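Local structure of ABC transporter periplasmic peptide-binding protein (Pseudoalteromonas, 4QFL) at residues L480-R483 with K484-Y487; F467-L470 with L471-L475; F120-S123 with R124-D127. The protein binds dipeptides in the periplasm, here Ala-Phe, and probably hands them to its partner ABC transporter for uptake. All coordinates share one frame; numbering follows the deposited sequence.

Interaction 1: residues L480-R483 with K484-Y487; sequences LNLR and KQYY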
# COMPACT_ATOMS: atom_id res chain seq x y z
N LEU A 480 -2.77 22.07 -11.27
CA LEU A 480 -3.60 20.87 -11.33
C LEU A 480 -4.15 20.58 -12.71
O LEU A 480 -4.32 19.43 -13.09
CB LEU A 480 -4.74 20.94 -10.30
CG LEU A 480 -4.26 21.12 -8.87
CD1 LEU A 480 -5.43 21.45 -7.99
CD2 LEU A 480 -3.54 19.89 -8.36
N ASN A 481 -4.45 21.63 -13.47
CA ASN A 481 -4.92 21.42 -14.84
C ASN A 481 -3.83 20.77 -15.70
O ASN A 481 -4.11 19.87 -16.50
CB ASN A 481 -5.40 22.75 -15.45
CG ASN A 481 -6.52 23.41 -14.65
OD1 ASN A 481 -7.55 22.79 -14.36
ND2 ASN A 481 -6.31 24.67 -14.27
N LEU A 482 -2.59 21.22 -15.53
CA LEU A 482 -1.47 20.65 -16.27
C LEU A 482 -1.21 19.20 -15.86
O LEU A 482 -1.12 18.31 -16.71
CB LEU A 482 -0.22 21.52 -16.09
CG LEU A 482 -0.45 22.97 -16.54
CD1 LEU A 482 0.62 23.97 -16.03
CD2 LEU A 482 -0.55 23.00 -18.07
N ARG A 483 -1.14 18.95 -14.55
CA ARG A 483 -0.98 17.59 -14.02
C ARG A 483 -1.99 16.64 -14.66
O ARG A 483 -1.64 15.56 -15.13
CB ARG A 483 -1.12 17.58 -12.49
CG ARG A 483 -0.06 18.43 -11.76
CD ARG A 483 0.05 18.10 -10.28
NE ARG A 483 0.53 16.74 -10.08
CZ ARG A 483 0.43 16.07 -8.93
NH1 ARG A 483 -0.14 16.63 -7.88
NH2 ARG A 483 0.89 14.83 -8.86
N LYS A 484 -3.26 17.05 -14.70
CA LYS A 484 -4.28 16.16 -15.23
C LYS A 484 -4.12 15.87 -16.73
O LYS A 484 -4.45 14.79 -17.20
CB LYS A 484 -5.69 16.65 -14.92
CG LYS A 484 -6.74 15.61 -15.28
CD LYS A 484 -8.16 16.16 -15.23
CE LYS A 484 -9.09 15.38 -16.19
NZ LYS A 484 -9.49 14.09 -15.60
N GLN A 485 -3.60 16.83 -17.48
CA GLN A 485 -3.31 16.59 -18.89
C GLN A 485 -2.37 15.41 -19.05
O GLN A 485 -2.59 14.51 -19.85
CB GLN A 485 -2.65 17.81 -19.52
CG GLN A 485 -3.63 18.88 -19.94
CD GLN A 485 -2.94 20.01 -20.64
OE1 GLN A 485 -1.87 20.46 -20.22
NE2 GLN A 485 -3.52 20.47 -21.74
N TYR A 486 -1.30 15.44 -18.27
CA TYR A 486 -0.35 14.34 -18.29
C TYR A 486 -0.97 13.06 -17.73
O TYR A 486 -0.80 11.99 -18.30
CB TYR A 486 0.93 14.73 -17.56
CG TYR A 486 1.66 15.83 -18.29
CD1 TYR A 486 2.08 15.65 -19.60
CD2 TYR A 486 1.90 17.06 -17.69
CE1 TYR A 486 2.74 16.66 -20.29
CE2 TYR A 486 2.56 18.08 -18.38
CZ TYR A 486 2.97 17.86 -19.68
OH TYR A 486 3.62 18.85 -20.40
N TYR A 487 -1.71 13.18 -16.63
CA TYR A 487 -2.38 12.01 -16.08
C TYR A 487 -3.43 11.48 -17.05
O TYR A 487 -3.65 10.28 -17.10
CB TYR A 487 -2.97 12.29 -14.70
CG TYR A 487 -1.89 12.46 -13.68
CD1 TYR A 487 -0.82 11.56 -13.63
CD2 TYR A 487 -1.89 13.53 -12.79
CE1 TYR A 487 0.20 11.72 -12.71
CE2 TYR A 487 -0.87 13.69 -11.86
CZ TYR A 487 0.17 12.78 -11.83
OH TYR A 487 1.20 12.93 -10.92
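R483 and Y487, one turn apart on the same helix, run side by side and point the same way, and they meet at their polar ends. NH2 of R483 donates to OH of Y487 at 2.8 Å; the bond is bent, 144° at the hydrogen, and the hydroxyl lies a little out of the guanidinium plane. The guanidinium does not stack on the phenol: the planes stand 63° apart, and CZ of R483 lies at the ring's edge, in its plane. A bend at chi3 of 66° in the arginine chain brings the charged group beside the ring, with NE of R483 3.8 Å from CE2 of Y487. NH2 also makes a salt bridge to D439, so the phenol hydroxyl and a carboxylate share one nitrogen. Along the backbone, Y487 N bonds to R483 O at 2.8 Å. The ring of Y487 also meets that of F444, nearly parallel to it. A phenylalanine in place of Y487 would probably leave NH2 of R483 without its hydroxyl mate and the guanidinium freer to turn. Farther round, L482 and Q485 also lie alongside each other, CD2 of L482 being 3.6 Å from OE1 of Q485 on an exposed flank, while K484 sends its ammonium off to E346. Such an i to i+4 arginine-tyrosine pair belongs to one face of an alpha helix, here the face of helix 480-497 turned to helix 465-475.

Interaction 2: residues F467-L470 with L471-L475; sequences FDLL and LTKAL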
# COMPACT_ATOMS: atom_id res chain seq x y z
N PHE A 467 6.12 6.40 -21.08
CA PHE A 467 5.13 6.50 -20.00
C PHE A 467 5.70 7.31 -18.84
O PHE A 467 5.04 8.21 -18.33
CB PHE A 467 4.76 5.08 -19.55
CG PHE A 467 3.84 5.03 -18.36
CD1 PHE A 467 2.50 5.31 -18.49
CD2 PHE A 467 4.33 4.70 -17.11
CE1 PHE A 467 1.66 5.26 -17.39
CE2 PHE A 467 3.50 4.65 -16.02
CZ PHE A 467 2.18 4.94 -16.16
N ASP A 468 6.93 6.99 -18.44
CA ASP A 468 7.56 7.61 -17.27
C ASP A 468 7.74 9.10 -17.47
O ASP A 468 7.65 9.89 -16.53
CB ASP A 468 8.95 7.00 -17.01
CG ASP A 468 8.88 5.62 -16.39
OD1 ASP A 468 7.78 5.03 -16.35
OD2 ASP A 468 9.94 5.13 -15.95
N LEU A 469 8.01 9.47 -18.72
CA LEU A 469 8.19 10.87 -19.05
C LEU A 469 6.91 11.64 -18.75
O LEU A 469 6.95 12.77 -18.26
CB LEU A 469 8.60 11.04 -20.51
CG LEU A 469 9.03 12.44 -20.90
CD1 LEU A 469 10.09 12.95 -19.93
CD2 LEU A 469 9.55 12.43 -22.30
N LEU A 470 5.76 11.04 -19.04
CA LEU A 470 4.49 11.65 -18.67
C LEU A 470 4.43 11.88 -17.17
O LEU A 470 3.94 12.91 -16.71
CB LEU A 470 3.32 10.77 -19.11
CG LEU A 470 3.03 10.67 -20.60
CD1 LEU A 470 1.95 9.63 -20.89
CD2 LEU A 470 2.64 12.04 -21.14
N LEU A 471 4.91 10.91 -16.40
CA LEU A 471 4.86 11.01 -14.95
C LEU A 471 5.75 12.15 -14.45
O LEU A 471 5.38 12.92 -13.57
CB LEU A 471 5.25 9.68 -14.31
CG LEU A 471 4.48 8.42 -14.73
CD1 LEU A 471 4.85 7.24 -13.84
CD2 LEU A 471 2.99 8.64 -14.69
N THR A 472 6.93 12.27 -15.05
CA THR A 472 7.87 13.30 -14.67
C THR A 472 7.33 14.70 -14.93
O THR A 472 7.46 15.59 -14.09
CB THR A 472 9.17 13.11 -15.43
OG1 THR A 472 9.71 11.83 -15.09
CG2 THR A 472 10.17 14.20 -15.06
N LYS A 473 6.74 14.89 -16.10
CA LYS A 473 6.19 16.19 -16.46
C LYS A 473 5.06 16.59 -15.51
O LYS A 473 4.96 17.75 -15.10
CB LYS A 473 5.75 16.20 -17.92
CG LYS A 473 6.89 15.88 -18.87
CD LYS A 473 6.48 15.97 -20.33
CE LYS A 473 7.68 15.76 -21.24
NZ LYS A 473 7.36 16.08 -22.66
N ALA A 474 4.24 15.61 -15.14
CA ALA A 474 3.15 15.83 -14.18
C ALA A 474 3.69 16.21 -12.81
O ALA A 474 3.00 16.84 -12.02
CB ALA A 474 2.28 14.58 -14.07
N LEU A 475 4.92 15.83 -12.53
CA LEU A 475 5.56 16.16 -11.27
C LEU A 475 6.38 17.44 -11.39
O LEU A 475 6.80 18.02 -10.38
CB LEU A 475 6.43 15.00 -10.79
CG LEU A 475 5.64 13.75 -10.43
CD1 LEU A 475 6.57 12.71 -9.84
CD2 LEU A 475 4.51 14.06 -9.45
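F467 and L471 form an i to i+4 apolar pair on the inner face of helix 465-475, which packs against the next helix in the chain, 480-497. The two side chains cross obliquely. L471 lays its isobutyl end against the phenyl ring, with CD1 3.6 Å from CE2 of F467 and CD2 over one ring face, 4.1 Å from CZ of F467. The phenylalanine reaches this place because CG is anti to the backbone N (chi1 175°). Around the pair the packing is close: F444 touches both residues, W462 meets the F467 ring, and I494 of the next helix covers it too.

The opposite flank is looser. Here L469 is exposed and K473 partly so; the lysine runs out fully extended, and its CE lies 3.6 Å from CG of L469, so the aliphatic stem touches while the ammonium goes on past the leucine. D468 stands between the two zones, its OD2 accepting from the backbone N of C450, one half of the disulfide to C463. Its carbonyl O takes the N-H of T472 at 2.9 Å, with the donor lying in the carbonyl plane.

Interaction 3: residues F120-S123 with R124-D127; sequences FTFS and RLFD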
# COMPACT_ATOMS: atom_id res chain seq x y z
N PHE A 120 18.44 11.36 10.39
CA PHE A 120 18.81 9.96 10.36
C PHE A 120 17.80 9.08 9.63
O PHE A 120 18.16 8.28 8.77
CB PHE A 120 18.98 9.38 11.75
CG PHE A 120 19.03 7.88 11.75
CD1 PHE A 120 20.22 7.22 11.42
CD2 PHE A 120 17.90 7.12 12.02
CE1 PHE A 120 20.28 5.82 11.40
CE2 PHE A 120 17.95 5.72 12.00
CZ PHE A 120 19.14 5.07 11.68
N THR A 121 16.55 9.21 10.03
CA THR A 121 15.47 8.42 9.44
C THR A 121 15.44 8.51 7.93
O THR A 121 15.33 7.50 7.21
CB THR A 121 14.10 8.88 9.98
OG1 THR A 121 14.07 8.70 11.40
CG2 THR A 121 12.98 8.08 9.33
N PHE A 122 15.52 9.74 7.43
CA PHE A 122 15.38 9.95 5.99
C PHE A 122 16.68 9.85 5.19
O PHE A 122 16.66 9.45 4.03
CB PHE A 122 14.54 11.20 5.69
CG PHE A 122 13.11 11.06 6.16
CD1 PHE A 122 12.20 10.31 5.44
CD2 PHE A 122 12.71 11.62 7.36
CE1 PHE A 122 10.92 10.14 5.88
CE2 PHE A 122 11.42 11.45 7.82
CZ PHE A 122 10.53 10.70 7.07
N SER A 123 17.81 10.16 5.82
CA SER A 123 19.08 9.93 5.14
C SER A 123 19.36 8.43 5.04
O SER A 123 20.11 8.01 4.17
CB SER A 123 20.23 10.68 5.80
OG SER A 123 20.56 10.11 7.05
N ARG A 124 18.75 7.62 5.91
CA ARG A 124 18.89 6.17 5.77
C ARG A 124 18.48 5.71 4.37
O ARG A 124 19.00 4.72 3.85
CB ARG A 124 18.08 5.42 6.84
CG ARG A 124 18.08 3.91 6.65
CD ARG A 124 17.40 3.14 7.77
NE ARG A 124 17.54 1.69 7.56
CZ ARG A 124 16.96 0.77 8.32
NH1 ARG A 124 16.20 1.13 9.34
NH2 ARG A 124 17.14 -0.51 8.06
N LEU A 125 17.54 6.42 3.76
CA LEU A 125 17.02 6.04 2.44
C LEU A 125 17.94 6.41 1.27
O LEU A 125 18.15 5.60 0.37
CB LEU A 125 15.63 6.66 2.21
CG LEU A 125 14.62 6.51 3.34
CD1 LEU A 125 13.41 7.38 3.04
CD2 LEU A 125 14.23 5.06 3.54
N PHE A 126 18.49 7.62 1.28
CA PHE A 126 19.20 8.11 0.10
C PHE A 126 20.71 8.19 0.27
O PHE A 126 21.44 8.29 -0.71
CB PHE A 126 18.68 9.49 -0.30
CG PHE A 126 18.99 10.57 0.70
CD1 PHE A 126 20.26 11.09 0.81
CD2 PHE A 126 18.00 11.05 1.53
CE1 PHE A 126 20.54 12.07 1.73
CE2 PHE A 126 18.28 12.03 2.46
CZ PHE A 126 19.56 12.55 2.56
N ASP A 127 21.18 8.16 1.51
CA ASP A 127 22.59 8.36 1.78
C ASP A 127 23.29 7.04 1.98
O ASP A 127 23.07 6.36 2.98
CB ASP A 127 22.77 9.24 3.02
CG ASP A 127 24.18 9.77 3.17
OD1 ASP A 127 25.11 9.22 2.55
OD2 ASP A 127 24.35 10.73 3.95
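The carbonyl O of S123 is gripped by two backbone N-H groups from the next turn: D127 N gives a sound bond of 2.9 Å, and F126 N a weak, strongly bent one of 3.3 Å. CB of D127 also closes on this oxygen. Just before it, L125 N bonds to F122 O at 3.2 Å, an i to i+3 link of 3-10 type in which the donor stands 65° above the carbonyl plane instead of on a lone pair. The same F122 O lies 3.3 Å from CD2 of F126.

That ring is folded back on its own helix. With CG set between the backbone N and the carbonyl carbon (chi1 66°), F126 brings one face over CA of S123, a CH-pi contact of 3.9 Å to the ring centroid, 26° off the normal, while CZ of F126 also touches CB of S123. The hydroxyl of S123 is held elsewhere, by I119 O and N130 ND2.

Helix 115-126, part of the family 5 solute-binding domain, reaches a weakly bonded last turn here; F122 and F126 both rest on I155 of strand 152-159, in the four-stranded antiparallel sheet, and F120 sits against helix 188-196. F122 and L125 lie alongside each other, pointing the same way, with CD1 of F122 4.0 Å from CD1 of L125.

R124 leaves on another side, its chain extended from CG to NE. The buried guanidinium is met by a salt bridge from NH2 to D204 and a bond from NE to the hydroxyl of Y140, while R124 N bonds to F120 O at 3.0 Å.

Overall arrangement
Interactions 1 and 2 sit on consecutive helices, with centres 10 Å apart, and touch directly: CZ of Y487 lies 3.6 Å from CB of A474, and CZ of Y486 3.7 Å from CB of K473. Interaction 3 is remote, its centre 31 Å from that of interaction 1 and 25 Å from that of interaction 2, with nearest atoms about 18 and 16 Å away. None of the three contributes a residue to the Ala-Phe pocket. Each is linked to chain close in sequence to it: R483 pairs with D439 and L475 touches D441, both shortly after the alanine-binding D436, and T121, R124 and L125 meet Q45, just ahead of T48 to G50.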